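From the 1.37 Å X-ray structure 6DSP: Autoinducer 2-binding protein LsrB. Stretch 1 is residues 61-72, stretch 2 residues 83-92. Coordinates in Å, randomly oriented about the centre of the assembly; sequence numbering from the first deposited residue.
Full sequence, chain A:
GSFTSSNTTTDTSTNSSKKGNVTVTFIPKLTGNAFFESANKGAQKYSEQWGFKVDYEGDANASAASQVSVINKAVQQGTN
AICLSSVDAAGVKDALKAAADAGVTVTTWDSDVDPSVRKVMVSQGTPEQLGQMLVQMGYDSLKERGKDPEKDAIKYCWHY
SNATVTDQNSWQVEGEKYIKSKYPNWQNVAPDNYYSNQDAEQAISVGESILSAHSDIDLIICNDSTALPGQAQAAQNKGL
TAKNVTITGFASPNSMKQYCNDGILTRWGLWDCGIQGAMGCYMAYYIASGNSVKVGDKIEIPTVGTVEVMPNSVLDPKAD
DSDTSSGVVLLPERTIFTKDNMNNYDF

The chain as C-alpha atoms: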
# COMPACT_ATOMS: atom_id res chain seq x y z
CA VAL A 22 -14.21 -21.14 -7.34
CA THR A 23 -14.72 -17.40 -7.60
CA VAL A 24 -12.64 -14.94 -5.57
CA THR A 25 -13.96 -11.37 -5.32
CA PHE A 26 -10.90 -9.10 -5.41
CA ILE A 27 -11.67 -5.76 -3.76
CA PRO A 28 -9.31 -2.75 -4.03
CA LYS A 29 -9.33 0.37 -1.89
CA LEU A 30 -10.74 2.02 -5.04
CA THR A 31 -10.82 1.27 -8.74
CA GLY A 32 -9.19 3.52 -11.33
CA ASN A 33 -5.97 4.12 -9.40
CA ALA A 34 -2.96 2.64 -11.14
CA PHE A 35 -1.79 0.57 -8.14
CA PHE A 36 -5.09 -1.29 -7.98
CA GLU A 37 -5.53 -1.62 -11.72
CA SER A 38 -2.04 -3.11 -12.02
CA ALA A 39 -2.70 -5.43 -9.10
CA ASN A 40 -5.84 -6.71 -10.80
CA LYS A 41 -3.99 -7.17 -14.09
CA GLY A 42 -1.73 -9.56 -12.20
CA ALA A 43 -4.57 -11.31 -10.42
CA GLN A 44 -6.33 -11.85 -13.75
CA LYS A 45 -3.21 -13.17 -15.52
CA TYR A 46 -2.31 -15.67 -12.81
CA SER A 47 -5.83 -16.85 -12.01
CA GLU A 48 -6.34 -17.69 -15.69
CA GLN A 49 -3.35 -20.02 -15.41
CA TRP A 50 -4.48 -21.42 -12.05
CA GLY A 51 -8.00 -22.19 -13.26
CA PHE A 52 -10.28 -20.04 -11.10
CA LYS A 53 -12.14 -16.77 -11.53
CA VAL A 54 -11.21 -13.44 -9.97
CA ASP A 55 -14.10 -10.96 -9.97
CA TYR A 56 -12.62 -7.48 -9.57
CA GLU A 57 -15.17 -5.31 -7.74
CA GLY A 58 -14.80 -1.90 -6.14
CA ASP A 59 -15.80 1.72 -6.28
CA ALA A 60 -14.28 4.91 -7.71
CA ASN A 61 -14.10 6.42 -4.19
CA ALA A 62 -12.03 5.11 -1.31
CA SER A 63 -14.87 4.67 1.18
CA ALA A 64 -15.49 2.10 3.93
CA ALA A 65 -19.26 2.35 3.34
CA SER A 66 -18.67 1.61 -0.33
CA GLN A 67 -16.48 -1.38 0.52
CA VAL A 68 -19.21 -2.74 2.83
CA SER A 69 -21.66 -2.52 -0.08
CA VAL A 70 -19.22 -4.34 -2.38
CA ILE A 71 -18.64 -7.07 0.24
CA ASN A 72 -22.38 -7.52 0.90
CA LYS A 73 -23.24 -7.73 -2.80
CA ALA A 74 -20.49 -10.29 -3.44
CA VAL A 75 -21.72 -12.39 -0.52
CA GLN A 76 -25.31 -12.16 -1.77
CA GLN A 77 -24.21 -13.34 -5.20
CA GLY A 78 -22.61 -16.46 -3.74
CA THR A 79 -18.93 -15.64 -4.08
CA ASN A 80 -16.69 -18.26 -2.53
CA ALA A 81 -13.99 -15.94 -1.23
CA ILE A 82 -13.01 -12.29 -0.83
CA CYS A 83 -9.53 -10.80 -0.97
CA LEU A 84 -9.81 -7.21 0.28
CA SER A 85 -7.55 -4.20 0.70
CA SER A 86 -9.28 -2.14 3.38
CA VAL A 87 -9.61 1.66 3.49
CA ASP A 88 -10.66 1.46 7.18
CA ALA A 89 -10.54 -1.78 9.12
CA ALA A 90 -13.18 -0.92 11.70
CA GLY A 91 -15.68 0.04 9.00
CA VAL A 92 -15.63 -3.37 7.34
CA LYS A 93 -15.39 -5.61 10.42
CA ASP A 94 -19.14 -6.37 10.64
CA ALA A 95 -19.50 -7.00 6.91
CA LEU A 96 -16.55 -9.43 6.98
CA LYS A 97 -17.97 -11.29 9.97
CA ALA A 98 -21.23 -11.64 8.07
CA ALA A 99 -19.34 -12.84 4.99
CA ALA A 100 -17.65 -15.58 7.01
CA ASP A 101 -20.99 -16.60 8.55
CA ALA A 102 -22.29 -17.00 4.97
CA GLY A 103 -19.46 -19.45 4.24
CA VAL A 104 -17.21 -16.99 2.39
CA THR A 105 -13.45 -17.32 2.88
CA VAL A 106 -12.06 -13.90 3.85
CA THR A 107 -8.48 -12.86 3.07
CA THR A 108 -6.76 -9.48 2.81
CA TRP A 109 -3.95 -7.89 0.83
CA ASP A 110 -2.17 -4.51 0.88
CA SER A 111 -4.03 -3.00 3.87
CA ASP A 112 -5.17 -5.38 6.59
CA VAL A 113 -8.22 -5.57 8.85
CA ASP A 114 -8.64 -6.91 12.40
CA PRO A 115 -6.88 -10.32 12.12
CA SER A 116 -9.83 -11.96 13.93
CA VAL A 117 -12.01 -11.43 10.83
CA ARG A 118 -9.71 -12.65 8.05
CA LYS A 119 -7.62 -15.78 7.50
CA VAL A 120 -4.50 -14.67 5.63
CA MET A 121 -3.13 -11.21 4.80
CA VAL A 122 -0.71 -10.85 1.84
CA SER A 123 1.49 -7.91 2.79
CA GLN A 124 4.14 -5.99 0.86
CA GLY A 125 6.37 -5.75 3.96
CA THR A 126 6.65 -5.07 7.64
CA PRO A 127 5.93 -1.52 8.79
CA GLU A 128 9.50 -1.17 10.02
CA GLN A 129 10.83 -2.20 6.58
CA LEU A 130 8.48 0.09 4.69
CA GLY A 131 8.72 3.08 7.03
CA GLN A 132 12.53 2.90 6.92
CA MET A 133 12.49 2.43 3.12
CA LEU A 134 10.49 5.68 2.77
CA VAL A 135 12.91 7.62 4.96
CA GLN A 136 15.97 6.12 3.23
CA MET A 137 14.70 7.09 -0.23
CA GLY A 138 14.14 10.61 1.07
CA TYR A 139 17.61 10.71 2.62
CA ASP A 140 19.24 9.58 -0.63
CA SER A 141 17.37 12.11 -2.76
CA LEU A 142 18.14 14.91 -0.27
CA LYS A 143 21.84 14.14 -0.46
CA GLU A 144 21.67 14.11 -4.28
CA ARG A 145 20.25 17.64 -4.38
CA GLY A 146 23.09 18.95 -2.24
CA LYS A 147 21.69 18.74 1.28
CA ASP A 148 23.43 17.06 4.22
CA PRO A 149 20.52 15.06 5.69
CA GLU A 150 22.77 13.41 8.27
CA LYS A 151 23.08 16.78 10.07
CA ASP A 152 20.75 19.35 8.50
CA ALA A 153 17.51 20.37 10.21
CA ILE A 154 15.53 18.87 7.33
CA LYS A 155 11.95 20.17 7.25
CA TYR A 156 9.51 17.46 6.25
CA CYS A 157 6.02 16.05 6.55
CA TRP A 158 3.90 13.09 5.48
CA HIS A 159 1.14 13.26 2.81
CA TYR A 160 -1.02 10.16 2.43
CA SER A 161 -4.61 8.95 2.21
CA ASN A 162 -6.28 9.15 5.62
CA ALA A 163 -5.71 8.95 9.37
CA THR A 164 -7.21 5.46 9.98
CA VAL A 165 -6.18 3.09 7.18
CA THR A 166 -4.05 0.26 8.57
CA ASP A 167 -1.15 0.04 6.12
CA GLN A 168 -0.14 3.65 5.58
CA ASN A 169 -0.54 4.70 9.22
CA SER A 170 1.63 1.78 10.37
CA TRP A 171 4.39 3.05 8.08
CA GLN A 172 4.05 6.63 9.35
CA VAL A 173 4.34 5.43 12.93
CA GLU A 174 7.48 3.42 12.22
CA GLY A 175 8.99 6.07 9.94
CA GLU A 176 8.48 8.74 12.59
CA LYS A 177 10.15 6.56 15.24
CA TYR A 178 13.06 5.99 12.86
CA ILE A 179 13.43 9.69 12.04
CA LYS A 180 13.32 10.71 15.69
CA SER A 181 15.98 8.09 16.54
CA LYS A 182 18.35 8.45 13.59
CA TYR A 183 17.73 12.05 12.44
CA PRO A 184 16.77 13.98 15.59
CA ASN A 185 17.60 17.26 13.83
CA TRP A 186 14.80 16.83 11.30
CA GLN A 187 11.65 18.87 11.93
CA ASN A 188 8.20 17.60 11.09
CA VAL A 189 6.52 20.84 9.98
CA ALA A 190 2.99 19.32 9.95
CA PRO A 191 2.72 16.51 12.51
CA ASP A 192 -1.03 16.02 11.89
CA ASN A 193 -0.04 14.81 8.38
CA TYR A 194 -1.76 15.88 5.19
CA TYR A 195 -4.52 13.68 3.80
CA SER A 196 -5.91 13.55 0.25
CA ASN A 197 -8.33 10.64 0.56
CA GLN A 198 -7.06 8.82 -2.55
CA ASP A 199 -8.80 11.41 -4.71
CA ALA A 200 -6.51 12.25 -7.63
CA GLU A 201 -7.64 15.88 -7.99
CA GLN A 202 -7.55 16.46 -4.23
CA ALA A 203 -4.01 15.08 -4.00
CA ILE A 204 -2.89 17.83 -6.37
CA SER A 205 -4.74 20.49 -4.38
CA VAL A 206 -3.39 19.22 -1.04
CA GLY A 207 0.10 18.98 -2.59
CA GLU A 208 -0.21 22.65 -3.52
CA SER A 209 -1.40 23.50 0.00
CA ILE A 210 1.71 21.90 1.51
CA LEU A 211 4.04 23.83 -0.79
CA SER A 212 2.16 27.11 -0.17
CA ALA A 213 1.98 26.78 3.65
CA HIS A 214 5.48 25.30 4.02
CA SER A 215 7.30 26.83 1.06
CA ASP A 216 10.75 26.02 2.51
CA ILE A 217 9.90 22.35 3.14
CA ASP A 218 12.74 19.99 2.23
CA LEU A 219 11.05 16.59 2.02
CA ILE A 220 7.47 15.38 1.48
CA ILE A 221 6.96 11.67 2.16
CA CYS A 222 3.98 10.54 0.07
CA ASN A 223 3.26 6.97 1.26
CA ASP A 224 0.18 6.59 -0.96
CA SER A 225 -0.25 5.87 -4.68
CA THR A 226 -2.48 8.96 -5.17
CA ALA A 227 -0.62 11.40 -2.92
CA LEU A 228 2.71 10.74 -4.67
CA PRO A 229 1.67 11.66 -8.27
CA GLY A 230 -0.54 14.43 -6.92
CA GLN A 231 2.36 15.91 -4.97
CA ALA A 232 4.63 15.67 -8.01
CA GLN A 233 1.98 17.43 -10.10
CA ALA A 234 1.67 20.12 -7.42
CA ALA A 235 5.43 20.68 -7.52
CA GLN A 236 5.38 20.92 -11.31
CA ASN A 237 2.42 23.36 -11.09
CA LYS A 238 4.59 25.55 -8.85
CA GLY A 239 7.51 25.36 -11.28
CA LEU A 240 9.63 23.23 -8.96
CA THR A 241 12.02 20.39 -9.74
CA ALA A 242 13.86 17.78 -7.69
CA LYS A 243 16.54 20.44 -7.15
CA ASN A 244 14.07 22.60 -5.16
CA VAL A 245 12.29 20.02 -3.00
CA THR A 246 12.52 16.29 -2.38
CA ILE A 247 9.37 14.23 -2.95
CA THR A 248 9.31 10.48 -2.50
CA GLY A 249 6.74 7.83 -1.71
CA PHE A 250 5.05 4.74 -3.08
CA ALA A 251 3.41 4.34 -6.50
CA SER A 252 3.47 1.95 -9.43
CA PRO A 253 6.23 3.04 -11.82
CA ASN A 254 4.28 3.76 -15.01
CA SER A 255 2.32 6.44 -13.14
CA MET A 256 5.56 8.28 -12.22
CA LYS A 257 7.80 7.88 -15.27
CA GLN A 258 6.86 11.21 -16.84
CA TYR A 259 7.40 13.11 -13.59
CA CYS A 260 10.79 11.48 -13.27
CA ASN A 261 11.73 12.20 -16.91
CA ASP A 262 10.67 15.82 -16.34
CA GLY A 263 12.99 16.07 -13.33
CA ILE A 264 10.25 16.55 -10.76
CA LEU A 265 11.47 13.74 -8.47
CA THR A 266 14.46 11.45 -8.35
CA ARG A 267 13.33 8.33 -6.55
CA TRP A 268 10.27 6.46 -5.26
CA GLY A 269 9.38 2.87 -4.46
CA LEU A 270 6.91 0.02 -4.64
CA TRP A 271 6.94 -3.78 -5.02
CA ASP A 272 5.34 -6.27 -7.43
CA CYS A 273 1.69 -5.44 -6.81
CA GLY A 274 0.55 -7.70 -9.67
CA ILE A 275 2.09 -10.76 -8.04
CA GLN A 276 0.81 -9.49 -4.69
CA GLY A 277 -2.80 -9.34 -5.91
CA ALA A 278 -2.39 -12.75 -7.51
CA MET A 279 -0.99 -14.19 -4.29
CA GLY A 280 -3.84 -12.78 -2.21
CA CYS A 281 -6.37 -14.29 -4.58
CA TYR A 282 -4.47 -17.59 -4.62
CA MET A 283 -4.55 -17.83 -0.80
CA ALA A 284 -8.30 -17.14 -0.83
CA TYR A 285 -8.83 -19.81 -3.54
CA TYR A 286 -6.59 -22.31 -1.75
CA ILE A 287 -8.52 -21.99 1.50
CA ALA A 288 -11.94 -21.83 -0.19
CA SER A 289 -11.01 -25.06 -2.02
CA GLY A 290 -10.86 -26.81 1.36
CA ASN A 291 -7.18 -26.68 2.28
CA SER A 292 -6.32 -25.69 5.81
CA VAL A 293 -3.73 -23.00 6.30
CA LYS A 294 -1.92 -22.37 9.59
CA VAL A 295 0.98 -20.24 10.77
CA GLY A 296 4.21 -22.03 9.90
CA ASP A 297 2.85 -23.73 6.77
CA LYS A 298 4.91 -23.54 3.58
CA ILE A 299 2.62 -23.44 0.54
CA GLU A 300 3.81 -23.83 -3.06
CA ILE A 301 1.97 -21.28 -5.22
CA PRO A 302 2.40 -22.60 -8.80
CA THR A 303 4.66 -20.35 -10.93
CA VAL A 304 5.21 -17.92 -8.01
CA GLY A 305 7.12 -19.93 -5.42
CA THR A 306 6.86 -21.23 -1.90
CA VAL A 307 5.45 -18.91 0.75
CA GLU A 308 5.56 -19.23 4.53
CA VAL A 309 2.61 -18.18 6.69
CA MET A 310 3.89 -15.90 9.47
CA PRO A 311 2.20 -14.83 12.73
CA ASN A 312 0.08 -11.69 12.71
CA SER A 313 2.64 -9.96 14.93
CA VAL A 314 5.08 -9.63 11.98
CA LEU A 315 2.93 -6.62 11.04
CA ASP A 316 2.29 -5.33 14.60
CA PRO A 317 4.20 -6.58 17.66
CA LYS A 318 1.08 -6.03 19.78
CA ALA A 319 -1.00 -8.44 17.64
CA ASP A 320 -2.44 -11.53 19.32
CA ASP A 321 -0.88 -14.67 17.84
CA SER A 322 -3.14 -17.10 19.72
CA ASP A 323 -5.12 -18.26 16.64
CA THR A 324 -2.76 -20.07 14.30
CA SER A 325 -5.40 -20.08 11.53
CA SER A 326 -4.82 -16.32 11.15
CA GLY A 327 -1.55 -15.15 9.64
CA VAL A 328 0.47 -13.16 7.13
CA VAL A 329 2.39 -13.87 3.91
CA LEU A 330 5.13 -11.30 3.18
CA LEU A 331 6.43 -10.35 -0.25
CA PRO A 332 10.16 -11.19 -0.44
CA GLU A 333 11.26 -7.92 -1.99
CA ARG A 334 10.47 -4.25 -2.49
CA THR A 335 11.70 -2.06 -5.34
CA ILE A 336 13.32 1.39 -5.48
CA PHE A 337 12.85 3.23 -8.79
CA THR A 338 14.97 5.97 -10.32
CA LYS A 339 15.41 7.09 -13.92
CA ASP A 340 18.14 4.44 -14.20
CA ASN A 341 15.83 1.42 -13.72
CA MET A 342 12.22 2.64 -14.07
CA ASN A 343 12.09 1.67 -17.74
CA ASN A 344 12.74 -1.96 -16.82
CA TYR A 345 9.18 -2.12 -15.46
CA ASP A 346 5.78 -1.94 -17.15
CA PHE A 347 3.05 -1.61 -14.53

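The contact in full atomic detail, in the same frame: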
# COMPACT_ATOMS: atom_id res chain seq x y z
N ASN A 61 -14.47 5.67 -5.38
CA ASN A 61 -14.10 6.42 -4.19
C ASN A 61 -13.57 5.45 -3.15
O ASN A 61 -14.13 4.36 -2.98
CB ASN A 61 -15.35 7.06 -3.58
CG ASN A 61 -15.98 7.98 -4.50
OD1 ASN A 61 -15.50 9.10 -4.69
ND2 ASN A 61 -17.05 7.55 -5.12
N ALA A 62 -12.55 5.89 -2.42
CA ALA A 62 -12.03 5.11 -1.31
C ALA A 62 -12.94 5.39 -0.13
O ALA A 62 -12.83 6.43 0.52
CB ALA A 62 -10.58 5.52 -1.02
N SER A 63 -13.82 4.44 0.19
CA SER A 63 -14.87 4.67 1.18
C SER A 63 -15.21 3.36 1.89
O SER A 63 -15.56 2.39 1.21
CB SER A 63 -16.10 5.17 0.41
OG SER A 63 -17.27 5.01 1.19
N ALA A 64 -15.14 3.34 3.22
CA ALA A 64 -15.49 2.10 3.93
C ALA A 64 -16.94 1.69 3.66
O ALA A 64 -17.22 0.51 3.43
CB ALA A 64 -15.30 2.29 5.44
N ALA A 65 -17.86 2.67 3.64
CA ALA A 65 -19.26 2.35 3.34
C ALA A 65 -19.38 1.72 1.95
O ALA A 65 -20.15 0.77 1.75
CB ALA A 65 -20.12 3.61 3.45
N SER A 66 -18.63 2.23 0.97
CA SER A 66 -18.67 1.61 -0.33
C SER A 66 -18.13 0.19 -0.28
O SER A 66 -18.69 -0.71 -0.91
CB SER A 66 -17.86 2.38 -1.32
OG SER A 66 -17.90 1.71 -2.55
N GLN A 67 -17.04 -0.03 0.46
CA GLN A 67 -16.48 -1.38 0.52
C GLN A 67 -17.46 -2.35 1.19
O GLN A 67 -17.59 -3.50 0.74
CB GLN A 67 -15.12 -1.42 1.22
CG GLN A 67 -14.05 -0.68 0.45
CD GLN A 67 -12.67 -1.00 0.99
OE1 GLN A 67 -12.44 -0.94 2.21
NE2 GLN A 67 -11.76 -1.36 0.11
N VAL A 68 -18.19 -1.89 2.23
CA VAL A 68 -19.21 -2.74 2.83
C VAL A 68 -20.23 -3.15 1.77
O VAL A 68 -20.65 -4.31 1.72
CB VAL A 68 -19.88 -2.01 4.01
CG1 VAL A 68 -21.13 -2.76 4.46
CG2 VAL A 68 -18.90 -1.88 5.17
N SER A 69 -20.66 -2.19 0.93
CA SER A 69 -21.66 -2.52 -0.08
C SER A 69 -21.10 -3.54 -1.06
O SER A 69 -21.81 -4.46 -1.48
CB SER A 69 -22.08 -1.29 -0.88
OG SER A 69 -22.99 -1.70 -1.92
N VAL A 70 -19.83 -3.38 -1.46
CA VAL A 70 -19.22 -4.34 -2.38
C VAL A 70 -19.14 -5.73 -1.75
O VAL A 70 -19.46 -6.74 -2.39
CB VAL A 70 -17.82 -3.85 -2.82
CG1 VAL A 70 -17.10 -4.92 -3.62
CG2 VAL A 70 -17.91 -2.55 -3.62
N ILE A 71 -18.70 -5.79 -0.48
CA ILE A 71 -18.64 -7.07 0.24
C ILE A 71 -20.02 -7.72 0.30
O ILE A 71 -20.18 -8.89 -0.03
CB ILE A 71 -18.09 -6.85 1.66
CG1 ILE A 71 -16.61 -6.42 1.59
CG2 ILE A 71 -18.27 -8.11 2.52
CD1 ILE A 71 -16.16 -5.72 2.86
N ASN A 72 -21.03 -6.96 0.76
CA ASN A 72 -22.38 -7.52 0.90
C ASN A 72 -22.90 -8.05 -0.43
O ASN A 72 -23.50 -9.13 -0.47
CB ASN A 72 -23.34 -6.45 1.41
CG ASN A 72 -23.11 -6.06 2.86
OD1 ASN A 72 -22.39 -6.74 3.65
ND2 ASN A 72 -23.74 -4.95 3.23
N CYS A 83 -10.87 -11.28 -1.30
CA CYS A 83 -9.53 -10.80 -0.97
C CYS A 83 -9.58 -9.28 -1.06
O CYS A 83 -9.70 -8.73 -2.16
CB CYS A 83 -8.47 -11.40 -1.89
SG CYS A 83 -6.80 -10.86 -1.38
N LEU A 84 -9.51 -8.63 0.09
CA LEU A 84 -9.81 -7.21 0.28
C LEU A 84 -8.59 -6.41 0.71
O LEU A 84 -7.87 -6.84 1.62
CB LEU A 84 -10.88 -7.06 1.40
CG LEU A 84 -11.17 -5.67 1.96
CD1 LEU A 84 -11.89 -4.83 0.92
CD2 LEU A 84 -11.97 -5.76 3.23
N SER A 85 -8.43 -5.22 0.14
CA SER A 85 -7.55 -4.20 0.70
C SER A 85 -8.44 -3.11 1.31
O SER A 85 -9.25 -2.49 0.60
CB SER A 85 -6.64 -3.58 -0.36
OG SER A 85 -5.89 -2.55 0.27
N SER A 86 -8.33 -2.95 2.62
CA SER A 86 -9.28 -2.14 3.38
C SER A 86 -8.88 -0.67 3.49
O SER A 86 -7.72 -0.37 3.80
CB SER A 86 -9.37 -2.77 4.77
OG SER A 86 -10.06 -1.96 5.67
N VAL A 87 -9.85 0.23 3.26
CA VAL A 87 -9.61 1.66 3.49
C VAL A 87 -9.74 2.03 4.97
O VAL A 87 -9.21 3.07 5.37
CB VAL A 87 -10.51 2.55 2.64
CG1 VAL A 87 -10.37 2.28 1.17
CG2 VAL A 87 -11.92 2.42 3.04
N ASP A 88 -10.45 1.24 5.75
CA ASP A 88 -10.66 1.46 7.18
C ASP A 88 -11.08 0.13 7.77
O ASP A 88 -12.18 -0.38 7.47
CB ASP A 88 -11.74 2.49 7.47
CG ASP A 88 -11.91 2.69 8.95
OD1 ASP A 88 -10.98 3.21 9.59
OD2 ASP A 88 -12.93 2.29 9.49
N ALA A 89 -10.26 -0.43 8.64
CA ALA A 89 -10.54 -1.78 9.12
C ALA A 89 -11.83 -1.81 9.91
O ALA A 89 -12.66 -2.71 9.73
CB ALA A 89 -9.38 -2.29 9.97
N ALA A 90 -12.02 -0.87 10.83
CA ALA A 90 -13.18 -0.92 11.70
C ALA A 90 -14.46 -0.88 10.89
O ALA A 90 -15.44 -1.54 11.25
CB ALA A 90 -13.13 0.23 12.71
N GLY A 91 -14.47 -0.13 9.80
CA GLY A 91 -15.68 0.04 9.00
C GLY A 91 -16.06 -1.15 8.16
O GLY A 91 -17.17 -1.14 7.61
N VAL A 92 -15.23 -2.17 8.06
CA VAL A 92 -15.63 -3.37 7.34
C VAL A 92 -15.69 -4.59 8.24
O VAL A 92 -16.01 -5.69 7.74
CB VAL A 92 -14.73 -3.66 6.12
CG1 VAL A 92 -14.94 -2.59 5.07
CG2 VAL A 92 -13.27 -3.81 6.55

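How do the two backbones meet? Stretch 1 leaves a loop and becomes a helix at A64, while stretch 2 runs off the end of a strand at L84, through a loop, into a weakly bonded helical segment. S63 caps the first helix, its OG accepting from S66 N at 3.1 Å; D88 does the same for the second segment, with OD2 2.9 Å from G91 N. Between the two stretches the CA atoms come closest at A64 and G91, whose CA atoms lie 5.5 Å apart, and at V68 and V92, whose CA atoms lie 5.8 Å apart.

What allows so close an approach? G91 has no side chain, and a CB built there would point toward the helix and fall 2.8 Å from A64 CB, a clash. As it stands, A64 CB rests 4.2 Å from G91 CA, and V68 CG2 packs against G91 O at 3.1 Å.

Which residue ties the loop to the helix by polar bonds? Q67 does, reaching out with its terminal amide to use both of that group's functions on backbone atoms. Its NE2 donates to S85 O at 2.8 Å, and its OE1 accepts from V87 N at 3.0 Å in a nearly straight bond of 173°. Because the two partners are main-chain groups two residues apart, the amide bridges the loop just after the strand.

What fills the space around these bonds? V87 points toward stretch 1, with CG1 3.9 Å from A62 CB and CG2 3.4 Å from A64 N, so CG1 meets the loop before the helix and CG2 the first turn. Farther along, V92 sits as a knob among A64, Q67, V68 and I71; its CG1 lies 4.0 Å from both V68 CG2 and I71 CD1. I71 CD1 also meets L84 CD2 at 4.2 Å, extending the apolar packing to the strand.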